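Local coordinates for citrate lyase subunit beta-like protein (Mycobacterium tuberculosis H37Rv, PDB 6CHU) that acts as a magnesium-dependent lyase of the HpcH/HpaI aldolase family, a homotrimeric TIM-barrel enzyme linked to itaconate dissimilation and leucine catabolism, at residues 54-59 against 82-87; 153-158 against 162-167; 169-174 against 200-205. All blocks are in the same frame, centred on the assembly; numbering follows the deposited sequence.

Contact 1: 54-59 against 82-87; sequences AARNAL and ARDLEA
With CG set beside its backbone N (chi1 -64°) and an extended chain beyond, Arg56 reaches straight from its helix to Arg83 and Asp84, and Asp84, turned the same way at chi1 (-62°), brings its carboxylate up to meet it. The two helices, 52-61 and 79-89, follow strands 38-42 and 69-72 of the TIM barrel, and as successive outer helices they run nearly parallel, crossing at -20° with their short axes 9.9 Å apart. The salt bridge is side-on, two hydrogen bonds to a single oxygen: Arg56 NE lies 2.7 Å from Asp84 OD1 and Arg56 NH2 2.9 Å from the same OD1. That oxygen sits in the guanidinium plane, and NE meets it nearly along its C-O axis, whereas NH2 comes from above the carboxylate plane. Asp80 takes a second share of Arg56 NH2, and Asn74 holds Asp84 OD2, so the buried charges are probably largely compensated and both carboxylate oxygens are held. Arginine suits this place because its long aliphatic stem also packs, and the small Ala87 fits against it: Arg56 CB touches Ala87 CB at 3.7 Å. Over the centre of the flat guanidinium group, 3.4 Å above its plane, lies Arg83 CB.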
loop_
_atom_site.group_PDB
_atom_site.type_symbol
_atom_site.label_atom_id
_atom_site.label_comp_id
_atom_site.label_asym_id
_atom_site.label_seq_id
_atom_site.Cartn_x
_atom_site.Cartn_y
_atom_site.Cartn_z
ATOM N N ALA A 54 -25.716 16.410 -26.452
ATOM C CA ALA A 54 -27.042 16.586 -25.863
ATOM C C ALA A 54 -26.971 16.674 -24.342
ATOM O O ALA A 54 -27.779 17.376 -23.724
ATOM C CB ALA A 54 -27.967 15.448 -26.296
ATOM N N ALA A 55 -26.014 15.976 -23.723
ATOM C CA ALA A 55 -25.868 16.049 -22.271
ATOM C C ALA A 55 -25.406 17.436 -21.838
ATOM O O ALA A 55 -25.835 17.940 -20.794
ATOM C CB ALA A 55 -24.891 14.980 -21.783
ATOM N N ARG A 56 -24.539 18.067 -22.633
ATOM C CA ARG A 56 -24.074 19.414 -22.309
ATOM C C ARG A 56 -25.205 20.431 -22.392
ATOM O O ARG A 56 -25.270 21.358 -21.576
ATOM C CB ARG A 56 -22.923 19.805 -23.237
ATOM C CG ARG A 56 -21.713 18.911 -23.038
ATOM C CD ARG A 56 -20.525 19.254 -23.928
ATOM N NE ARG A 56 -19.492 18.244 -23.728
ATOM C CZ ARG A 56 -19.106 17.356 -24.640
ATOM N NH1 ARG A 56 -19.627 17.373 -25.860
ATOM N NH2 ARG A 56 -18.175 16.461 -24.324
ATOM N N ASN A 57 -26.104 20.278 -23.367
ATOM C CA ASN A 57 -27.266 21.158 -23.439
ATOM C C ASN A 57 -28.201 20.929 -22.258
ATOM O O ASN A 57 -28.727 21.888 -21.684
ATOM C CB ASN A 57 -28.008 20.952 -24.761
ATOM C CG ASN A 57 -27.201 21.410 -25.959
ATOM O OD1 ASN A 57 -26.391 22.329 -25.862
ATOM N ND2 ASN A 57 -27.417 20.764 -27.099
ATOM N N ALA A 58 -28.419 19.668 -21.876
ATOM C CA ALA A 58 -29.263 19.404 -20.714
ATOM C C ALA A 58 -28.646 19.999 -19.458
ATOM O O ALA A 58 -29.359 20.493 -18.577
ATOM C CB ALA A 58 -29.481 17.899 -20.545
ATOM N N LEU A 59 -27.315 19.959 -19.366
ATOM C CA LEU A 59 -26.625 20.552 -18.228
ATOM C C LEU A 59 -26.970 22.027 -18.083
ATOM O O LEU A 59 -27.219 22.510 -16.972
ATOM C CB LEU A 59 -25.117 20.370 -18.388
ATOM C CG LEU A 59 -24.276 20.692 -17.158
ATOM C CD1 LEU A 59 -24.449 19.587 -16.128
ATOM C CD2 LEU A 59 -22.810 20.868 -17.546
ATOM N N ALA A 82 -12.677 19.771 -23.072
ATOM C CA ALA A 82 -12.738 21.159 -23.517
ATOM C C ALA A 82 -14.176 21.580 -23.782
ATOM O O ALA A 82 -14.596 22.676 -23.388
ATOM C CB ALA A 82 -11.878 21.351 -24.768
ATOM N N ARG A 83 -14.951 20.710 -24.437
ATOM C CA ARG A 83 -16.364 20.994 -24.664
ATOM C C ARG A 83 -17.130 21.078 -23.348
ATOM O O ARG A 83 -18.000 21.944 -23.190
ATOM C CB ARG A 83 -16.975 19.926 -25.573
ATOM C CG ARG A 83 -16.281 19.756 -26.925
ATOM C CD ARG A 83 -16.440 20.972 -27.827
ATOM N NE ARG A 83 -15.481 22.039 -27.540
ATOM C CZ ARG A 83 -14.202 22.021 -27.912
ATOM N NH1 ARG A 83 -13.715 20.982 -28.576
ATOM N NH2 ARG A 83 -13.408 23.044 -27.612
ATOM N N ASP A 84 -16.810 20.192 -22.393
ATOM C CA ASP A 84 -17.465 20.205 -21.083
ATOM C C ASP A 84 -17.269 21.538 -20.376
ATOM O O ASP A 84 -18.211 22.102 -19.808
ATOM C CB ASP A 84 -16.914 19.091 -20.191
ATOM C CG ASP A 84 -17.155 17.710 -20.745
ATOM O OD1 ASP A 84 -18.060 17.537 -21.591
ATOM O OD2 ASP A 84 -16.423 16.801 -20.318
ATOM N N LEU A 85 -16.031 22.029 -20.348
ATOM C CA LEU A 85 -15.767 23.274 -19.632
ATOM C C LEU A 85 -16.467 24.450 -20.292
ATOM O O LEU A 85 -16.938 25.369 -19.601
ATOM C CB LEU A 85 -14.259 23.511 -19.539
ATOM C CG LEU A 85 -13.475 22.462 -18.744
ATOM C CD1 LEU A 85 -12.016 22.889 -18.621
ATOM C CD2 LEU A 85 -14.075 22.230 -17.363
ATOM N N GLU A 86 -16.574 24.434 -21.621
ATOM C CA GLU A 86 -17.347 25.471 -22.291
ATOM C C GLU A 86 -18.809 25.422 -21.867
ATOM O O GLU A 86 -19.414 26.462 -21.580
ATOM C CB GLU A 86 -17.216 25.327 -23.801
ATOM C CG GLU A 86 -15.834 25.670 -24.304
ATOM C CD GLU A 86 -15.568 25.135 -25.698
ATOM O OE1 GLU A 86 -16.485 24.533 -26.300
ATOM O OE2 GLU A 86 -14.434 25.308 -26.185
ATOM N N ALA A 87 -19.390 24.222 -21.805
ATOM C CA ALA A 87 -20.785 24.107 -21.394
ATOM C C ALA A 87 -20.975 24.549 -19.949
ATOM O O ALA A 87 -21.979 25.195 -19.617
ATOM C CB ALA A 87 -21.276 22.672 -21.586
#

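Contact 2: 153-158 against 162-167; sequences GSSSRR and AYRDVA. With ACT (acetate ion), chain C.
One face of the Tyr163 ring carries the Arg157 guanidinium, while Ser156 O lies at the ring edge. The stack is an off-centre cation-pi contact, the two planes 31° apart and Arg157 CZ 4.0 Å from the ring centroid; Glu202 forms a salt bridge with the same arginine. The Arg164 guanidinium has Arg158 CA over one face, toward its rim, and Ser155 OG near its edge. Arg164 NE donates to Ser155 OG at 3.0 Å, tilted from the guanidinium plane, with a weak bond from NH2; a serine hydroxyl can accept from both nitrogens on that side. Between these side chains a single beta bridge pairs Arg157 with Tyr163: Arg164 N binds Ser156 O at 2.8 Å, almost straight, and Arg158 N binds Ala162 O. Arg158 NH2 makes only a weak salt bridge to Asp165 OD1 (3.3 Å), but one water joins that NH2, Asp165 OD1 and Tyr163 O. The stronger partners are Asp205 for Arg158 and Arg168 for Asp165, both of a neighbouring subunit. Asp165 N donates to acetate O at 2.9 Å and Val166 N to acetate OXT. The acetate, probably from the crystallisation liquor, thus sits where helix N-termini often bind anions, here at the trimer interface of a TIM-barrel enzyme.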
loop_
_atom_site.group_PDB
_atom_site.type_symbol
_atom_site.label_atom_id
_atom_site.label_comp_id
_atom_site.label_asym_id
_atom_site.label_seq_id
_atom_site.Cartn_x
_atom_site.Cartn_y
_atom_site.Cartn_z
ATOM N N GLY A 153 -6.336 -5.939 -16.770
ATOM C CA GLY A 153 -6.953 -7.092 -16.156
ATOM C C GLY A 153 -8.388 -7.277 -16.609
ATOM O O GLY A 153 -8.872 -6.627 -17.539
ATOM N N SER A 154 -9.089 -8.171 -15.907
ATOM C CA SER A 154 -10.415 -8.606 -16.336
ATOM C C SER A 154 -11.478 -8.597 -15.243
ATOM O O SER A 154 -12.658 -8.772 -15.568
ATOM C CB SER A 154 -10.344 -10.017 -16.932
ATOM O OG SER A 154 -9.783 -10.924 -16.002
ATOM N N SER A 155 -11.114 -8.424 -13.972
ATOM C CA SER A 155 -12.127 -8.288 -12.932
ATOM C C SER A 155 -11.517 -7.635 -11.702
ATOM O O SER A 155 -10.348 -7.865 -11.379
ATOM C CB SER A 155 -12.756 -9.637 -12.559
ATOM O OG SER A 155 -11.816 -10.512 -11.989
ATOM N N SER A 156 -12.316 -6.809 -11.034
ATOM C CA SER A 156 -11.891 -6.136 -9.817
ATOM C C SER A 156 -12.225 -6.915 -8.552
ATOM O O SER A 156 -11.708 -6.575 -7.479
ATOM C CB SER A 156 -12.539 -4.753 -9.742
ATOM O OG SER A 156 -13.943 -4.882 -9.806
ATOM N N ARG A 157 -13.089 -7.929 -8.644
ATOM C CA ARG A 157 -13.568 -8.662 -7.480
ATOM C C ARG A 157 -13.360 -10.158 -7.647
ATOM O O ARG A 157 -13.448 -10.697 -8.753
ATOM C CB ARG A 157 -15.065 -8.397 -7.235
ATOM C CG ARG A 157 -15.359 -6.962 -6.843
ATOM C CD ARG A 157 -16.864 -6.675 -6.793
ATOM N NE ARG A 157 -17.121 -5.237 -6.690
ATOM C CZ ARG A 157 -17.195 -4.571 -5.543
ATOM N NH1 ARG A 157 -17.039 -5.215 -4.392
ATOM N NH2 ARG A 157 -17.443 -3.267 -5.543
ATOM N N ARG A 158 -13.104 -10.827 -6.523
ATOM C CA ARG A 158 -13.059 -12.281 -6.499
ATOM C C ARG A 158 -14.470 -12.852 -6.623
ATOM O O ARG A 158 -15.465 -12.125 -6.679
ATOM C CB ARG A 158 -12.422 -12.790 -5.208
ATOM C CG ARG A 158 -11.108 -12.164 -4.857
ATOM C CD ARG A 158 -10.484 -12.897 -3.690
ATOM N NE ARG A 158 -9.294 -12.199 -3.221
ATOM C CZ ARG A 158 -8.118 -12.228 -3.840
ATOM N NH1 ARG A 158 -7.969 -12.925 -4.960
ATOM N NH2 ARG A 158 -7.090 -11.555 -3.340
ATOM N N ALA A 162 -15.487 -9.965 -2.890
ATOM C CA ALA A 162 -14.476 -9.150 -2.241
ATOM C C ALA A 162 -13.557 -8.544 -3.291
ATOM O O ALA A 162 -13.277 -9.155 -4.329
ATOM C CB ALA A 162 -13.658 -9.982 -1.254
ATOM N N TYR A 163 -13.107 -7.320 -3.022
ATOM C CA TYR A 163 -12.157 -6.667 -3.908
ATOM C C TYR A 163 -10.876 -7.488 -4.016
ATOM O O TYR A 163 -10.411 -8.086 -3.042
ATOM C CB TYR A 163 -11.821 -5.265 -3.385
ATOM C CG TYR A 163 -12.828 -4.195 -3.749
ATOM C CD1 TYR A 163 -13.215 -3.996 -5.069
ATOM C CD2 TYR A 163 -13.395 -3.386 -2.767
ATOM C CE1 TYR A 163 -14.136 -3.007 -5.405
ATOM C CE2 TYR A 163 -14.320 -2.394 -3.091
ATOM C CZ TYR A 163 -14.686 -2.215 -4.411
ATOM O OH TYR A 163 -15.603 -1.232 -4.739
ATOM N N ARG A 164 -10.286 -7.497 -5.216
ATOM C CA ARG A 164 -8.949 -8.055 -5.357
ATOM C C ARG A 164 -7.934 -7.104 -4.716
ATOM O O ARG A 164 -8.234 -5.947 -4.423
ATOM C CB ARG A 164 -8.627 -8.317 -6.828
ATOM C CG ARG A 164 -9.524 -9.410 -7.445
ATOM C CD ARG A 164 -9.267 -9.617 -8.929
ATOM N NE ARG A 164 -10.221 -10.590 -9.489
ATOM C CZ ARG A 164 -10.126 -11.907 -9.349
ATOM N NH1 ARG A 164 -9.116 -12.456 -8.675
ATOM N NH2 ARG A 164 -11.055 -12.695 -9.883
ATOM N N ASP A 165 -6.716 -7.609 -4.496
ATOM C CA ASP A 165 -5.767 -6.904 -3.633
ATOM C C ASP A 165 -5.368 -5.538 -4.186
ATOM O O ASP A 165 -5.271 -4.564 -3.423
ATOM C CB ASP A 165 -4.525 -7.766 -3.397
ATOM C CG ASP A 165 -4.754 -8.856 -2.357
ATOM O OD1 ASP A 165 -5.860 -8.903 -1.763
ATOM O OD2 ASP A 165 -3.821 -9.664 -2.130
ATOM N N VAL A 166 -5.099 -5.433 -5.498
ATOM C CA VAL A 166 -4.668 -4.129 -6.012
ATOM C C VAL A 166 -5.778 -3.099 -5.854
ATOM O O VAL A 166 -5.508 -1.911 -5.618
ATOM C CB VAL A 166 -4.168 -4.219 -7.474
ATOM C CG1 VAL A 166 -5.326 -4.417 -8.459
ATOM C CG2 VAL A 166 -3.360 -2.954 -7.826
ATOM N N ALA A 167 -7.042 -3.536 -5.917
ATOM C CA ALA A 167 -8.153 -2.622 -5.667
ATOM C C ALA A 167 -8.186 -2.181 -4.207
ATOM O O ALA A 167 -8.355 -0.990 -3.909
ATOM C CB ALA A 167 -9.474 -3.289 -6.068
HETATM C C ACT C . -4.514 -9.152 -6.533
HETATM O O ACT C . -5.517 -9.736 -5.995
HETATM O OXT ACT C . -4.258 -7.897 -6.624
HETATM C CH3 ACT C . -3.418 -10.092 -7.174
HETATM O O HOH W 1 -8.442 -9.576 -2.052
#

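Contact 3: 169-174 against 200-205; sequences HVRSTI and QEEARD
Arg171 turns the edge of its guanidinium toward Glu202 O on helix 196-209, crossing between two outer helices of the TIM barrel; these flank strand 184-187 in sequence, and the nearest CA atoms of the two segments, those of Arg171 and Asp205, are 11.5 Å apart. Only a long side chain can bridge such a distance. Arg171 does so fully stretched, with CG opposite the backbone N (chi1 -173°) and every later torsion near 180°. Its NH2 comes within 3.4 Å of Glu202 O, which lies close to the guanidinium plane, and within 3.8 Å of Glu202 CG. The Glu202 carboxylate is turned 80° from that plane, and its charged oxygens do not touch Arg171: they serve His190 and Arg157 instead. The strongest partner of Arg171 is Asp187, at the end of strand 184-187, which takes a salt bridge from NH2 and probably balances much of its charge, while the side chain packs against Trp142 and Tyr163. Asp205 comes close through CB, but its carboxylate also turns outward to Arg158 of a neighbouring subunit, and an acid placed here can serve both the helix pair and the trimer interface. Between the helices a water completes the link, lying in the guanidinium plane: it accepts from Arg171 NH1 at 2.8 Å and donates to Asp205 OD2 at 2.8 Å.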
loop_
_atom_site.group_PDB
_atom_site.type_symbol
_atom_site.label_atom_id
_atom_site.label_comp_id
_atom_site.label_asym_id
_atom_site.label_seq_id
_atom_site.Cartn_x
_atom_site.Cartn_y
_atom_site.Cartn_z
ATOM N N HIS A 169 -5.671 -2.025 -2.305
ATOM C CA HIS A 169 -4.491 -1.185 -2.113
ATOM C C HIS A 169 -4.767 0.253 -2.540
ATOM O O HIS A 169 -4.426 1.209 -1.829
ATOM C CB HIS A 169 -3.333 -1.788 -2.914
ATOM C CG HIS A 169 -1.992 -1.164 -2.660
ATOM N ND1 HIS A 169 -1.070 -1.718 -1.800
ATOM C CD2 HIS A 169 -1.389 -0.089 -3.219
ATOM C CE1 HIS A 169 0.034 -0.991 -1.816
ATOM N NE2 HIS A 169 -0.132 0.004 -2.669
ATOM N N VAL A 170 -5.399 0.427 -3.705
ATOM C CA VAL A 170 -5.710 1.775 -4.195
ATOM C C VAL A 170 -6.770 2.442 -3.323
ATOM O O VAL A 170 -6.713 3.658 -3.066
ATOM C CB VAL A 170 -6.131 1.701 -5.675
ATOM C CG1 VAL A 170 -6.706 3.040 -6.161
ATOM C CG2 VAL A 170 -4.934 1.267 -6.542
ATOM N N ARG A 171 -7.752 1.665 -2.848
ATOM C CA ARG A 171 -8.750 2.193 -1.916
ATOM C C ARG A 171 -8.099 2.835 -0.693
ATOM O O ARG A 171 -8.412 3.974 -0.330
ATOM C CB ARG A 171 -9.680 1.066 -1.485
ATOM C CG ARG A 171 -10.876 1.499 -0.652
ATOM C CD ARG A 171 -11.647 0.234 -0.291
ATOM N NE ARG A 171 -12.994 0.484 0.198
ATOM C CZ ARG A 171 -13.749 -0.458 0.762
ATOM N NH1 ARG A 171 -13.255 -1.686 0.929
ATOM N NH2 ARG A 171 -14.987 -0.178 1.169
ATOM N N SER A 172 -7.209 2.096 -0.024
ATOM C CA SER A 172 -6.483 2.641 1.121
ATOM C C SER A 172 -5.609 3.820 0.719
ATOM O O SER A 172 -5.507 4.809 1.460
ATOM C CB SER A 172 -5.632 1.550 1.778
ATOM O OG SER A 172 -6.449 0.520 2.316
ATOM N N THR A 173 -4.944 3.726 -0.437
ATOM C CA THR A 173 -4.116 4.832 -0.913
ATOM C C THR A 173 -4.920 6.127 -1.002
ATOM O O THR A 173 -4.467 7.190 -0.556
ATOM C CB THR A 173 -3.510 4.480 -2.275
ATOM O OG1 THR A 173 -2.647 3.342 -2.135
ATOM C CG2 THR A 173 -2.703 5.656 -2.830
ATOM N N ILE A 174 -6.119 6.055 -1.574
ATOM C CA ILE A 174 -6.933 7.254 -1.787
ATOM C C ILE A 174 -7.483 7.787 -0.472
ATOM O O ILE A 174 -7.537 9.003 -0.257
ATOM C CB ILE A 174 -8.050 6.945 -2.807
ATOM C CG1 ILE A 174 -7.618 7.440 -4.182
ATOM C CG2 ILE A 174 -9.412 7.547 -2.402
ATOM C CD1 ILE A 174 -6.377 6.809 -4.659
ATOM N N GLN A 200 -24.108 -3.179 1.594
ATOM C CA GLN A 200 -24.196 -2.895 3.020
ATOM C C GLN A 200 -22.855 -3.130 3.704
ATOM O O GLN A 200 -22.361 -2.265 4.438
ATOM C CB GLN A 200 -25.291 -3.745 3.658
ATOM C CG GLN A 200 -25.709 -3.240 5.013
ATOM C CD GLN A 200 -27.014 -3.851 5.479
ATOM O OE1 GLN A 200 -27.600 -4.698 4.799
ATOM N NE2 GLN A 200 -27.483 -3.419 6.641
ATOM N N GLU A 201 -22.236 -4.289 3.445
ATOM C CA GLU A 201 -20.953 -4.615 4.062
ATOM C C GLU A 201 -19.862 -3.651 3.616
ATOM O O GLU A 201 -19.000 -3.259 4.413
ATOM C CB GLU A 201 -20.559 -6.050 3.712
ATOM C CG GLU A 201 -21.568 -7.102 4.144
ATOM C CD GLU A 201 -21.102 -8.509 3.812
ATOM O OE1 GLU A 201 -20.010 -8.643 3.215
ATOM O OE2 GLU A 201 -21.825 -9.474 4.149
ATOM N N GLU A 202 -19.882 -3.279 2.334
ATOM C CA GLU A 202 -18.883 -2.388 1.759
ATOM C C GLU A 202 -18.994 -0.978 2.330
ATOM O O GLU A 202 -17.982 -0.358 2.681
ATOM C CB GLU A 202 -19.068 -2.373 0.244
ATOM C CG GLU A 202 -17.954 -1.760 -0.577
ATOM C CD GLU A 202 -18.063 -2.217 -2.018
ATOM O OE1 GLU A 202 -18.883 -1.642 -2.765
ATOM O OE2 GLU A 202 -17.374 -3.189 -2.383
ATOM N N ALA A 203 -20.218 -0.450 2.416
ATOM C CA ALA A 203 -20.402 0.897 2.949
ATOM C C ALA A 203 -20.173 0.932 4.457
ATOM O O ALA A 203 -19.643 1.917 4.982
ATOM C CB ALA A 203 -21.797 1.415 2.599
ATOM N N ARG A 204 -20.582 -0.123 5.177
ATOM C CA ARG A 204 -20.211 -0.220 6.590
ATOM C C ARG A 204 -18.694 -0.219 6.751
ATOM O O ARG A 204 -18.151 0.481 7.619
ATOM C CB ARG A 204 -20.814 -1.476 7.222
ATOM C CG ARG A 204 -22.284 -1.362 7.558
ATOM C CD ARG A 204 -22.730 -2.633 8.276
ATOM N NE ARG A 204 -24.141 -2.614 8.626
ATOM C CZ ARG A 204 -24.833 -3.702 8.954
ATOM N NH1 ARG A 204 -24.238 -4.888 8.967
ATOM N NH2 ARG A 204 -26.118 -3.606 9.265
ATOM N N ASP A 205 -17.998 -1.000 5.922
ATOM C CA ASP A 205 -16.538 -1.013 5.942
ATOM C C ASP A 205 -15.975 0.378 5.677
ATOM O O ASP A 205 -15.036 0.823 6.349
ATOM C CB ASP A 205 -16.012 -1.985 4.886
ATOM C CG ASP A 205 -16.002 -3.432 5.346
ATOM O OD1 ASP A 205 -16.490 -3.732 6.461
ATOM O OD2 ASP A 205 -15.486 -4.278 4.572
HETATM O O HOH W 2 -15.309 -3.205 1.991
#

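In the fold
The three contacts follow one another along the chain, all on the helices and loops around a single closed barrel of eight parallel strands. Contact 1 joins helices 52-61 and 79-89 and lies on the opposite side of the chain's centre from contact 3, their centres 32 Å apart. Contacts 2 and 3 are neighbours, with centres 13 Å apart, and share helix 165-180: contact 2 folds the preceding loop over its start, and contact 3 ties its next turns to helix 196-209. They touch directly, Arg157 NH1 meeting Glu202 OE2 at 2.9 Å. Contacts 2 and 3 lie at the trimer interface, whereas no other chain of the assembly touches contact 1.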